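Putative branched-chain amino acid ABC transporter (PDB 3HUT) probably binds a branched-chain or related amino acid outside the cytoplasmic membrane and delivers it to an ABC transporter for uptake. Local coordinates at residues A28-L32 with V46-Y50; P195-A201 with L221-S226; A250-G254 with I274-A280. All coordinates share one frame. Residues are numbered along the deposited sequence.

How the interactions relate
Interactions 1 and 2 each tie together parts of a beta-alpha-beta unit, but in the two different sheets of this periplasmic binding protein and on opposite sides of the chain's centre, with centres 41 Å apart. Interaction 2 is the buried one: two neighbouring parallel strands share backbone hydrogen bonds and carry side chains on both sheet faces. Interaction 1 sets a helix on an edge strand of the other sheet through apolar side chains, and is only partly buried. Interaction 3, also partly buried, lies nearest the middle of the chain, where a loop meets the start of helix 277-296 through an aromatic ring; that helix also touches residues of interaction 1.

Interaction 1: A28-L32 with V46-Y50; sequences ARLQL and VDILY
In a beta-alpha-beta unit of a parallel Rossmann-like sheet, segment 28-32 of helix 18-37 lies against segment 46-50 of the extended edge strand 46-52. They run nearly antiparallel (164°), axes 10.0 Å apart; the nearest CA atoms, of Leu32 and Val46, are 7.5 Å apart. One helical turn, closed by Leu32 N to Ala28 O at 2.8 Å, presents Ala28 and Leu32 to the strand, whose Val46, Ile48 and Tyr50 point back. Leu32 (t, p) is the main bump: its forked end sits over the backbone between Val46 and Ile48, with CD1 3.4 Å from Val46 O and 4.1 Å from Val46 CB, and CD2 4.0 Å from Ile48 CG1. Small Ala28 leaves a shallow hollow that the hydroxyl end of Tyr50 (chi1 m) enters, with Ile48 (m, t) CD1 at its margin, 4.5 Å from Ala28 CB. Val46 and Ile48 also pack on strand 5-11, while helix 277-296 touches Ala28 and Val46. Ala28 CB sits at the Tyr50 ring edge, 3.2 Å from Tyr50 OH.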
ATOM      1  N   ALA A  28     -10.144  -2.421 -11.926  1.00  8.43           N
ATOM      2  CA  ALA A  28      -9.718  -3.375 -12.950  1.00  8.66           C
ATOM      3  C   ALA A  28     -10.321  -3.040 -14.307  1.00 10.59           C
ATOM      4  O   ALA A  28      -9.623  -3.008 -15.324  1.00 10.75           O
ATOM      5  CB  ALA A  28     -10.120  -4.791 -12.546  1.00  7.52           C
ATOM      6  N   ARG A  29     -11.623  -2.792 -14.310  1.00 11.24           N
ATOM      7  CA  ARG A  29     -12.353  -2.465 -15.528  1.00 12.50           C
ATOM      8  C   ARG A  29     -11.755  -1.255 -16.245  1.00 10.54           C
ATOM      9  O   ARG A  29     -11.566  -1.274 -17.459  1.00  8.99           O
ATOM     10  CB  ARG A  29     -13.823  -2.208 -15.173  1.00 16.27           C
ATOM     11  CG  ARG A  29     -14.638  -1.445 -16.211  1.00 23.22           C
ATOM     12  CD  ARG A  29     -14.968  -2.277 -17.437  1.00 29.91           C
ATOM     13  NE  ARG A  29     -15.996  -1.626 -18.250  1.00 35.16           N
ATOM     14  CZ  ARG A  29     -16.443  -2.086 -19.414  1.00 37.80           C
ATOM     15  NH1 ARG A  29     -15.952  -3.212 -19.917  1.00 39.85           N
ATOM     16  NH2 ARG A  29     -17.385  -1.423 -20.075  1.00 39.35           N
ATOM     17  N   LEU A  30     -11.458  -0.204 -15.490  1.00  9.80           N
ATOM     18  CA  LEU A  30     -10.894   1.011 -16.071  1.00 10.55           C
ATOM     19  C   LEU A  30      -9.550   0.734 -16.750  1.00 10.71           C
ATOM     20  O   LEU A  30      -9.324   1.129 -17.891  1.00 10.61           O
ATOM     21  CB  LEU A  30     -10.712   2.067 -14.982  1.00 13.73           C
ATOM     22  CG  LEU A  30     -10.505   3.519 -15.418  1.00 15.66           C
ATOM     23  CD1 LEU A  30     -11.707   3.991 -16.217  1.00 16.96           C
ATOM     24  CD2 LEU A  30     -10.331   4.395 -14.186  1.00 17.02           C
ATOM     25  N   GLN A  31      -8.661   0.054 -16.034  1.00  9.92           N
ATOM     26  CA  GLN A  31      -7.335  -0.278 -16.550  1.00  8.16           C
ATOM     27  C   GLN A  31      -7.407  -1.201 -17.773  1.00  8.64           C
ATOM     28  O   GLN A  31      -6.777  -0.944 -18.805  1.00  7.01           O
ATOM     29  CB  GLN A  31      -6.518  -0.950 -15.444  1.00  8.69           C
ATOM     30  CG  GLN A  31      -5.027  -1.110 -15.726  1.00  9.53           C
ATOM     31  CD  GLN A  31      -4.277   0.215 -15.739  1.00 10.60           C
ATOM     32  OE1 GLN A  31      -4.215   0.902 -16.764  1.00 10.82           O
ATOM     33  NE2 GLN A  31      -3.708   0.584 -14.590  1.00  8.56           N
ATOM     34  N   LEU A  32      -8.171  -2.283 -17.650  1.00  6.91           N
ATOM     35  CA  LEU A  32      -8.305  -3.241 -18.739  1.00  9.17           C
ATOM     36  C   LEU A  32      -8.860  -2.577 -19.993  1.00  9.92           C
ATOM     37  O   LEU A  32      -8.328  -2.757 -21.090  1.00 10.71           O
ATOM     38  CB  LEU A  32      -9.222  -4.396 -18.323  1.00  8.85           C
ATOM     39  CG  LEU A  32      -9.324  -5.544 -19.328  1.00 10.71           C
ATOM     40  CD1 LEU A  32      -7.966  -6.229 -19.454  1.00 12.40           C
ATOM     41  CD2 LEU A  32     -10.378  -6.533 -18.874  1.00  9.78           C
ATOM     42  N   VAL A  46      -7.116  -8.686 -24.006  1.00 15.29           N
ATOM     43  CA  VAL A  46      -6.972  -9.432 -22.769  1.00 13.73           C
ATOM     44  C   VAL A  46      -8.298  -9.349 -22.034  1.00 13.57           C
ATOM     45  O   VAL A  46      -8.939  -8.300 -22.020  1.00 12.72           O
ATOM     46  CB  VAL A  46      -5.883  -8.829 -21.849  1.00 15.18           C
ATOM     47  CG1 VAL A  46      -5.750  -9.674 -20.588  1.00 11.96           C
ATOM     48  CG2 VAL A  46      -4.552  -8.754 -22.580  1.00 12.98           C
ATOM     49  N   ASP A  47      -8.717 -10.457 -21.439  1.00 14.05           N
ATOM     50  CA  ASP A  47      -9.962 -10.458 -20.685  1.00 15.08           C
ATOM     51  C   ASP A  47      -9.675 -11.015 -19.305  1.00 13.15           C
ATOM     52  O   ASP A  47      -8.738 -11.788 -19.124  1.00 11.42           O
ATOM     53  CB  ASP A  47     -11.026 -11.299 -21.387  1.00 19.19           C
ATOM     54  CG  ASP A  47     -12.410 -11.094 -20.795  1.00 24.43           C
ATOM     55  OD1 ASP A  47     -12.745  -9.935 -20.456  1.00 24.79           O
ATOM     56  OD2 ASP A  47     -13.162 -12.085 -20.678  1.00 28.19           O
ATOM     57  N   ILE A  48     -10.475 -10.605 -18.329  1.00 10.54           N
ATOM     58  CA  ILE A  48     -10.294 -11.071 -16.966  1.00  9.81           C
ATOM     59  C   ILE A  48     -11.458 -11.948 -16.509  1.00  9.70           C
ATOM     60  O   ILE A  48     -12.631 -11.606 -16.685  1.00  8.33           O
ATOM     61  CB  ILE A  48     -10.143  -9.884 -15.982  1.00  9.95           C
ATOM     62  CG1 ILE A  48      -8.819  -9.157 -16.244  1.00 10.74           C
ATOM     63  CG2 ILE A  48     -10.214 -10.381 -14.548  1.00  7.85           C
ATOM     64  CD1 ILE A  48      -8.623  -7.908 -15.406  1.00 10.92           C
ATOM     65  N   LEU A  49     -11.111 -13.090 -15.935  1.00  8.33           N
ATOM     66  CA  LEU A  49     -12.094 -14.020 -15.411  1.00  9.22           C
ATOM     67  C   LEU A  49     -12.081 -13.836 -13.896  1.00  9.99           C
ATOM     68  O   LEU A  49     -11.106 -14.180 -13.223  1.00 10.30           O
ATOM     69  CB  LEU A  49     -11.707 -15.455 -15.780  1.00 12.16           C
ATOM     70  CG  LEU A  49     -12.712 -16.573 -15.491  1.00 15.87           C
ATOM     71  CD1 LEU A  49     -12.265 -17.855 -16.202  1.00 18.57           C
ATOM     72  CD2 LEU A  49     -12.830 -16.795 -13.996  1.00 21.09           C
ATOM     73  N   TYR A  50     -13.159 -13.272 -13.370  1.00  9.32           N
ATOM     74  CA  TYR A  50     -13.285 -13.034 -11.937  1.00  9.69           C
ATOM     75  C   TYR A  50     -13.870 -14.238 -11.212  1.00  9.66           C
ATOM     76  O   TYR A  50     -14.641 -15.006 -11.783  1.00  8.14           O
ATOM     77  CB  TYR A  50     -14.200 -11.836 -11.690  1.00 10.06           C
ATOM     78  CG  TYR A  50     -13.661 -10.533 -12.215  1.00  8.75           C
ATOM     79  CD1 TYR A  50     -12.767  -9.774 -11.462  1.00 10.14           C
ATOM     80  CD2 TYR A  50     -14.041 -10.057 -13.467  1.00 10.42           C
ATOM     81  CE1 TYR A  50     -12.266  -8.569 -11.944  1.00 10.08           C
ATOM     82  CE2 TYR A  50     -13.544  -8.852 -13.963  1.00 10.07           C
ATOM     83  CZ  TYR A  50     -12.657  -8.113 -13.191  1.00 10.57           C
ATOM     84  OH  TYR A  50     -12.179  -6.908 -13.659  1.00 10.70           O
TER

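Interaction 2: P195-A201 with L221-S226; sequences PQAIYLA and LPVYGS
Ile198, Leu200 and Val223 form the apolar centre on one sheet face: Leu200 CD1 lies 3.8 Å from Val223 CG1, and Ile198 CB 4.3 Å from Val223 CG2. Ile198 and Leu200 are both m, t and Val223 is t; helix 204-216 covers all three. Leu221 (m, t) extends this patch, its CD1 4.2 Å from Pro195 CG and 4.4 Å from Ile198 CD1. Tyr199 (chi1 t) and Tyr224 (chi1 m) occupy the other face, with Tyr199 CD1 4.0 Å from Tyr224 CB. The extended strands 197-201 and 223-225 run parallel at -24°, axes 4.5 Å apart, pairing Ile198 with Val223, Tyr199 with Tyr224 and Leu200 with Gly225. Four backbone hydrogen bonds alternate between the segments, the first and last using Pro222 and Ser226, which flank strand 223-225: Ile198 N to Pro222 O (3.2 Å), Tyr224 N to Ile198 O (2.9 Å), Leu200 N to Tyr224 O (2.8 Å) and Ser226 N to Leu200 O (2.9 Å). At the polar edge, Tyr199 OH bonds Asn130, Tyr224 OH bonds Asp137 and Arg246, and Ser226 OG bonds Glu126. Parallel strands joined through helix 204-216 make a classic beta-alpha-beta crossover, the repeating unit of the Rossmann-like lobes of periplasmic binding proteins.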
ATOM      1  N   PRO A 195      13.176  16.007  22.856  1.00 15.77           N
ATOM      2  CA  PRO A 195      13.566  15.580  21.510  1.00 13.63           C
ATOM      3  C   PRO A 195      13.328  16.740  20.538  1.00 11.85           C
ATOM      4  O   PRO A 195      12.591  17.667  20.858  1.00  9.72           O
ATOM      5  CB  PRO A 195      12.640  14.393  21.245  1.00 14.12           C
ATOM      6  CG  PRO A 195      11.406  14.757  22.018  1.00 15.27           C
ATOM      7  CD  PRO A 195      11.980  15.279  23.318  1.00 15.22           C
ATOM      8  N   GLN A 196      13.952  16.696  19.364  1.00  9.95           N
ATOM      9  CA  GLN A 196      13.782  17.757  18.373  1.00  9.11           C
ATOM     10  C   GLN A 196      12.486  17.570  17.585  1.00  9.90           C
ATOM     11  O   GLN A 196      11.919  18.529  17.066  1.00  9.35           O
ATOM     12  CB  GLN A 196      14.948  17.771  17.388  1.00 11.07           C
ATOM     13  CG  GLN A 196      16.321  17.912  18.011  1.00 11.58           C
ATOM     14  CD  GLN A 196      17.417  17.775  16.975  1.00 15.91           C
ATOM     15  OE1 GLN A 196      17.349  16.908  16.103  1.00 13.71           O
ATOM     16  NE2 GLN A 196      18.439  18.626  17.066  1.00 14.54           N
ATOM     17  N   ALA A 197      12.024  16.331  17.490  1.00  8.56           N
ATOM     18  CA  ALA A 197      10.802  16.051  16.752  1.00 10.03           C
ATOM     19  C   ALA A 197      10.147  14.769  17.232  1.00 11.49           C
ATOM     20  O   ALA A 197      10.724  14.023  18.028  1.00 11.24           O
ATOM     21  CB  ALA A 197      11.102  15.955  15.257  1.00  8.96           C
ATOM     22  N   ILE A 198       8.942  14.523  16.726  1.00 10.68           N
ATOM     23  CA  ILE A 198       8.168  13.346  17.090  1.00 12.41           C
ATOM     24  C   ILE A 198       7.724  12.570  15.854  1.00 11.10           C
ATOM     25  O   ILE A 198       7.276  13.162  14.868  1.00 10.61           O
ATOM     26  CB  ILE A 198       6.895  13.753  17.873  1.00 13.63           C
ATOM     27  CG1 ILE A 198       7.284  14.567  19.107  1.00 14.33           C
ATOM     28  CG2 ILE A 198       6.098  12.507  18.267  1.00 14.61           C
ATOM     29  CD1 ILE A 198       6.099  15.153  19.854  1.00 16.24           C
ATOM     30  N   TYR A 199       7.866  11.249  15.908  1.00  8.26           N
ATOM     31  CA  TYR A 199       7.427  10.402  14.808  1.00  8.41           C
ATOM     32  C   TYR A 199       6.302   9.532  15.348  1.00  9.09           C
ATOM     33  O   TYR A 199       6.488   8.820  16.335  1.00  7.18           O
ATOM     34  CB  TYR A 199       8.550   9.495  14.296  1.00  8.89           C
ATOM     35  CG  TYR A 199       8.069   8.600  13.174  1.00  7.39           C
ATOM     36  CD1 TYR A 199       7.760   9.135  11.921  1.00  8.66           C
ATOM     37  CD2 TYR A 199       7.844   7.236  13.382  1.00  7.21           C
ATOM     38  CE1 TYR A 199       7.232   8.339  10.899  1.00  6.97           C
ATOM     39  CE2 TYR A 199       7.314   6.427  12.360  1.00  7.94           C
ATOM     40  CZ  TYR A 199       7.012   6.991  11.126  1.00  9.05           C
ATOM     41  OH  TYR A 199       6.480   6.218  10.112  1.00  9.97           O
ATOM     42  N   LEU A 200       5.139   9.590  14.706  1.00  8.13           N
ATOM     43  CA  LEU A 200       3.992   8.810  15.156  1.00  8.02           C
ATOM     44  C   LEU A 200       3.702   7.581  14.299  1.00  7.72           C
ATOM     45  O   LEU A 200       3.335   7.702  13.129  1.00  7.99           O
ATOM     46  CB  LEU A 200       2.735   9.689  15.186  1.00  7.58           C
ATOM     47  CG  LEU A 200       2.776  10.930  16.088  1.00  9.51           C
ATOM     48  CD1 LEU A 200       1.458  11.700  15.979  1.00  6.97           C
ATOM     49  CD2 LEU A 200       3.038  10.496  17.529  1.00  8.47           C
ATOM     50  N   ALA A 201       3.866   6.401  14.883  1.00  7.00           N
ATOM     51  CA  ALA A 201       3.562   5.169  14.176  1.00  7.27           C
ATOM     52  C   ALA A 201       2.173   4.789  14.658  1.00  8.88           C
ATOM     53  O   ALA A 201       2.014   3.862  15.458  1.00  7.78           O
ATOM     54  CB  ALA A 201       4.570   4.080  14.543  1.00  8.10           C
ATOM     55  N   LEU A 221       6.842  21.282  18.901  1.00 11.09           N
ATOM     56  CA  LEU A 221       7.676  20.347  18.161  1.00 11.65           C
ATOM     57  C   LEU A 221       7.035  19.868  16.865  1.00 11.40           C
ATOM     58  O   LEU A 221       5.833  19.622  16.807  1.00 10.19           O
ATOM     59  CB  LEU A 221       8.015  19.133  19.030  1.00 12.13           C
ATOM     60  CG  LEU A 221       8.793  19.421  20.313  1.00 13.55           C
ATOM     61  CD1 LEU A 221       9.135  18.112  21.004  1.00 16.54           C
ATOM     62  CD2 LEU A 221      10.067  20.201  19.976  1.00 15.09           C
ATOM     63  N   PRO A 222       7.840  19.741  15.800  1.00 11.28           N
ATOM     64  CA  PRO A 222       7.291  19.275  14.524  1.00 10.87           C
ATOM     65  C   PRO A 222       6.937  17.791  14.641  1.00  8.38           C
ATOM     66  O   PRO A 222       7.549  17.057  15.421  1.00  7.30           O
ATOM     67  CB  PRO A 222       8.431  19.540  13.538  1.00 11.98           C
ATOM     68  CG  PRO A 222       9.656  19.400  14.386  1.00 13.67           C
ATOM     69  CD  PRO A 222       9.262  20.111  15.666  1.00 11.66           C
ATOM     70  N   VAL A 223       5.954  17.355  13.863  1.00  7.67           N
ATOM     71  CA  VAL A 223       5.511  15.968  13.905  1.00  5.13           C
ATOM     72  C   VAL A 223       5.483  15.313  12.532  1.00  5.89           C
ATOM     73  O   VAL A 223       5.004  15.902  11.563  1.00  7.80           O
ATOM     74  CB  VAL A 223       4.097  15.868  14.513  1.00  6.00           C
ATOM     75  CG1 VAL A 223       3.589  14.418  14.439  1.00  4.86           C
ATOM     76  CG2 VAL A 223       4.118  16.356  15.955  1.00  3.61           C
ATOM     77  N   TYR A 224       6.014  14.095  12.463  1.00  7.71           N
ATOM     78  CA  TYR A 224       6.027  13.302  11.234  1.00  6.81           C
ATOM     79  C   TYR A 224       5.266  12.039  11.603  1.00  8.08           C
ATOM     80  O   TYR A 224       5.243  11.652  12.773  1.00  9.63           O
ATOM     81  CB  TYR A 224       7.455  12.927  10.834  1.00  7.66           C
ATOM     82  CG  TYR A 224       8.287  14.066  10.290  1.00  8.32           C
ATOM     83  CD1 TYR A 224       8.661  14.101   8.946  1.00  7.86           C
ATOM     84  CD2 TYR A 224       8.722  15.097  11.122  1.00  9.55           C
ATOM     85  CE1 TYR A 224       9.454  15.133   8.442  1.00  8.36           C
ATOM     86  CE2 TYR A 224       9.515  16.132  10.629  1.00  8.24           C
ATOM     87  CZ  TYR A 224       9.878  16.142   9.288  1.00  9.18           C
ATOM     88  OH  TYR A 224      10.675  17.154   8.797  1.00  9.19           O
ATOM     89  N   GLY A 225       4.644  11.388  10.631  1.00  6.79           N
ATOM     90  CA  GLY A 225       3.909  10.190  10.976  1.00  8.06           C
ATOM     91  C   GLY A 225       3.648   9.211   9.853  1.00  7.47           C
ATOM     92  O   GLY A 225       3.944   9.468   8.686  1.00  7.71           O
ATOM     93  N   SER A 226       3.074   8.080  10.240  1.00  7.09           N
ATOM     94  CA  SER A 226       2.734   6.998   9.337  1.00  6.97           C
ATOM     95  C   SER A 226       1.686   7.393   8.304  1.00  8.82           C
ATOM     96  O   SER A 226       0.916   8.341   8.499  1.00  6.83           O
ATOM     97  CB  SER A 226       2.202   5.817  10.159  1.00  7.00           C
ATOM     98  OG  SER A 226       1.581   4.843   9.333  1.00  7.21           O
TER

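Interaction 3: A250-G254 with I274-A280; sequences AFVLG and IPTLFAA
Loop 250-254 offers Phe251 (chi1 t, chi2 56°) and Leu253 (t, p) to segment 274-280; Phe251 lies nearest Leu277, with CA atoms 6.2 Å apart, and Leu253 nearest Pro275, at 7.8 Å. Ile274, extended and exposed, starts 274-280 with its CB 4.3 Å from Leu253 CD2. The Pro275 ring packs against both loop side chains, which also touch each other: its CG is 3.8 Å from Leu253 CD1 and 3.9 Å from Phe251 CZ, while Pro275 O lies at the phenyl edge. Thr276 (p), extended, points away and caps the helix, its OG1 accepting from Ala279 N at 3.2 Å; the first helical turn closes through Ala280 N to Thr276 O (3.0 Å). Leu277 brings its CA 4.0 Å from Phe251 CD2, its side chain leading away. Phe278 packs edge-to-face with Tyr20, and Ala279 touches Tyr267. Ala280 returns to the loop: its CB stands 3.6 Å from the Phe251 ring centroid, 14° off the normal, in a CH-pi contact. The chain leaving strand 246-249 of the mixed sheet thus meets N-capped helix 277-296, which touches interaction 1 beside the other sheet: a passage between lobes, consistent with the two-lobed periplasmic-binding-protein fold.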
ATOM      1  N   ALA A 250       1.774   6.354  -0.569  1.00 11.12           N
ATOM      2  CA  ALA A 250       1.892   5.893  -1.947  1.00 10.47           C
ATOM      3  C   ALA A 250       0.889   6.607  -2.851  1.00  8.61           C
ATOM      4  O   ALA A 250       1.272   7.322  -3.770  1.00  6.88           O
ATOM      5  CB  ALA A 250       1.679   4.383  -2.005  1.00 10.77           C
ATOM      6  N   PHE A 251      -0.394   6.415  -2.572  1.00 10.03           N
ATOM      7  CA  PHE A 251      -1.463   7.039  -3.350  1.00  9.07           C
ATOM      8  C   PHE A 251      -1.867   8.394  -2.762  1.00  9.16           C
ATOM      9  O   PHE A 251      -2.212   8.489  -1.589  1.00  9.64           O
ATOM     10  CB  PHE A 251      -2.684   6.114  -3.385  1.00  8.80           C
ATOM     11  CG  PHE A 251      -3.875   6.696  -4.101  1.00  9.58           C
ATOM     12  CD1 PHE A 251      -3.768   7.133  -5.415  1.00  9.85           C
ATOM     13  CD2 PHE A 251      -5.112   6.783  -3.465  1.00 10.58           C
ATOM     14  CE1 PHE A 251      -4.875   7.649  -6.091  1.00 11.01           C
ATOM     15  CE2 PHE A 251      -6.223   7.295  -4.131  1.00 10.33           C
ATOM     16  CZ  PHE A 251      -6.104   7.728  -5.447  1.00 12.09           C
ATOM     17  N   VAL A 252      -1.822   9.438  -3.581  1.00  7.59           N
ATOM     18  CA  VAL A 252      -2.205  10.773  -3.126  1.00  8.27           C
ATOM     19  C   VAL A 252      -3.440  11.215  -3.901  1.00  9.69           C
ATOM     20  O   VAL A 252      -3.379  11.459  -5.105  1.00 10.75           O
ATOM     21  CB  VAL A 252      -1.077  11.789  -3.354  1.00  7.91           C
ATOM     22  CG1 VAL A 252      -1.476  13.145  -2.783  1.00  7.85           C
ATOM     23  CG2 VAL A 252       0.208  11.293  -2.706  1.00  5.10           C
ATOM     24  N   LEU A 253      -4.564  11.317  -3.205  1.00 10.25           N
ATOM     25  CA  LEU A 253      -5.812  11.703  -3.847  1.00 11.77           C
ATOM     26  C   LEU A 253      -5.741  13.096  -4.464  1.00 13.13           C
ATOM     27  O   LEU A 253      -6.108  13.285  -5.626  1.00 13.88           O
ATOM     28  CB  LEU A 253      -6.956  11.651  -2.836  1.00 14.27           C
ATOM     29  CG  LEU A 253      -8.364  11.616  -3.433  1.00 17.34           C
ATOM     30  CD1 LEU A 253      -8.564  10.290  -4.170  1.00 17.64           C
ATOM     31  CD2 LEU A 253      -9.398  11.766  -2.331  1.00 18.54           C
ATOM     32  N   GLY A 254      -5.276  14.067  -3.683  1.00 12.47           N
ATOM     33  CA  GLY A 254      -5.179  15.432  -4.170  1.00 13.60           C
ATOM     34  C   GLY A 254      -3.847  15.719  -4.835  1.00 15.36           C
ATOM     35  O   GLY A 254      -3.278  16.798  -4.668  1.00 15.23           O
ATOM     36  N   ILE A 274     -14.979   8.816  -4.770  1.00 18.00           N
ATOM     37  CA  ILE A 274     -13.536   9.008  -4.688  1.00 19.19           C
ATOM     38  C   ILE A 274     -12.859   7.652  -4.568  1.00 15.81           C
ATOM     39  O   ILE A 274     -13.287   6.808  -3.782  1.00 14.67           O
ATOM     40  CB  ILE A 274     -13.142   9.888  -3.467  1.00 21.45           C
ATOM     41  CG1 ILE A 274     -13.722   9.311  -2.167  1.00 26.10           C
ATOM     42  CG2 ILE A 274     -13.651  11.302  -3.664  1.00 25.43           C
ATOM     43  CD1 ILE A 274     -12.863   8.244  -1.492  1.00 27.54           C
ATOM     44  N   PRO A 275     -11.801   7.411  -5.363  1.00 14.00           N
ATOM     45  CA  PRO A 275     -11.129   6.113  -5.263  1.00 12.29           C
ATOM     46  C   PRO A 275     -10.386   6.015  -3.944  1.00 11.39           C
ATOM     47  O   PRO A 275      -9.841   7.009  -3.461  1.00 10.36           O
ATOM     48  CB  PRO A 275     -10.176   6.121  -6.456  1.00 12.76           C
ATOM     49  CG  PRO A 275      -9.811   7.577  -6.579  1.00 13.84           C
ATOM     50  CD  PRO A 275     -11.153   8.272  -6.370  1.00 13.26           C
ATOM     51  N   THR A 276     -10.369   4.824  -3.364  1.00  9.72           N
ATOM     52  CA  THR A 276      -9.672   4.598  -2.108  1.00 10.07           C
ATOM     53  C   THR A 276      -8.273   4.083  -2.426  1.00 10.98           C
ATOM     54  O   THR A 276      -7.942   3.841  -3.590  1.00  9.77           O
ATOM     55  CB  THR A 276     -10.382   3.537  -1.257  1.00 10.72           C
ATOM     56  OG1 THR A 276     -10.376   2.293  -1.965  1.00  9.76           O
ATOM     57  CG2 THR A 276     -11.831   3.948  -0.975  1.00 11.20           C
ATOM     58  N   LEU A 277      -7.457   3.901  -1.392  1.00 10.74           N
ATOM     59  CA  LEU A 277      -6.105   3.396  -1.588  1.00 11.02           C
ATOM     60  C   LEU A 277      -6.166   1.965  -2.124  1.00 10.42           C
ATOM     61  O   LEU A 277      -5.305   1.545  -2.891  1.00  9.66           O
ATOM     62  CB  LEU A 277      -5.322   3.453  -0.270  1.00 11.88           C
ATOM     63  CG  LEU A 277      -5.565   2.426   0.836  1.00 15.45           C
ATOM     64  CD1 LEU A 277      -4.721   1.178   0.584  1.00 14.86           C
ATOM     65  CD2 LEU A 277      -5.175   3.038   2.175  1.00 19.19           C
ATOM     66  N   PHE A 278      -7.193   1.220  -1.730  1.00 10.66           N
ATOM     67  CA  PHE A 278      -7.346  -0.152  -2.201  1.00  9.32           C
ATOM     68  C   PHE A 278      -7.687  -0.146  -3.688  1.00  9.06           C
ATOM     69  O   PHE A 278      -7.168  -0.953  -4.466  1.00  8.00           O
ATOM     70  CB  PHE A 278      -8.429  -0.852  -1.378  1.00 11.85           C
ATOM     71  CG  PHE A 278      -8.089  -0.951   0.079  1.00 13.16           C
ATOM     72  CD1 PHE A 278      -7.188  -1.910   0.529  1.00 14.36           C
ATOM     73  CD2 PHE A 278      -8.607  -0.039   0.992  1.00 15.84           C
ATOM     74  CE1 PHE A 278      -6.803  -1.956   1.869  1.00 16.04           C
ATOM     75  CE2 PHE A 278      -8.229  -0.076   2.333  1.00 15.67           C
ATOM     76  CZ  PHE A 278      -7.324  -1.036   2.772  1.00 17.13           C
ATOM     77  N   ALA A 279      -8.547   0.782  -4.089  1.00  8.81           N
ATOM     78  CA  ALA A 279      -8.918   0.898  -5.493  1.00  8.75           C
ATOM     79  C   ALA A 279      -7.673   1.262  -6.307  1.00  7.11           C
ATOM     80  O   ALA A 279      -7.457   0.744  -7.407  1.00  7.02           O
ATOM     81  CB  ALA A 279      -9.980   1.967  -5.661  1.00  9.47           C
ATOM     82  N   ALA A 280      -6.849   2.144  -5.753  1.00  5.72           N
ATOM     83  CA  ALA A 280      -5.631   2.580  -6.428  1.00  4.45           C
ATOM     84  C   ALA A 280      -4.629   1.435  -6.601  1.00  6.17           C
ATOM     85  O   ALA A 280      -4.024   1.281  -7.660  1.00  3.54           O
ATOM     86  CB  ALA A 280      -4.995   3.723  -5.649  1.00  6.64           C
TER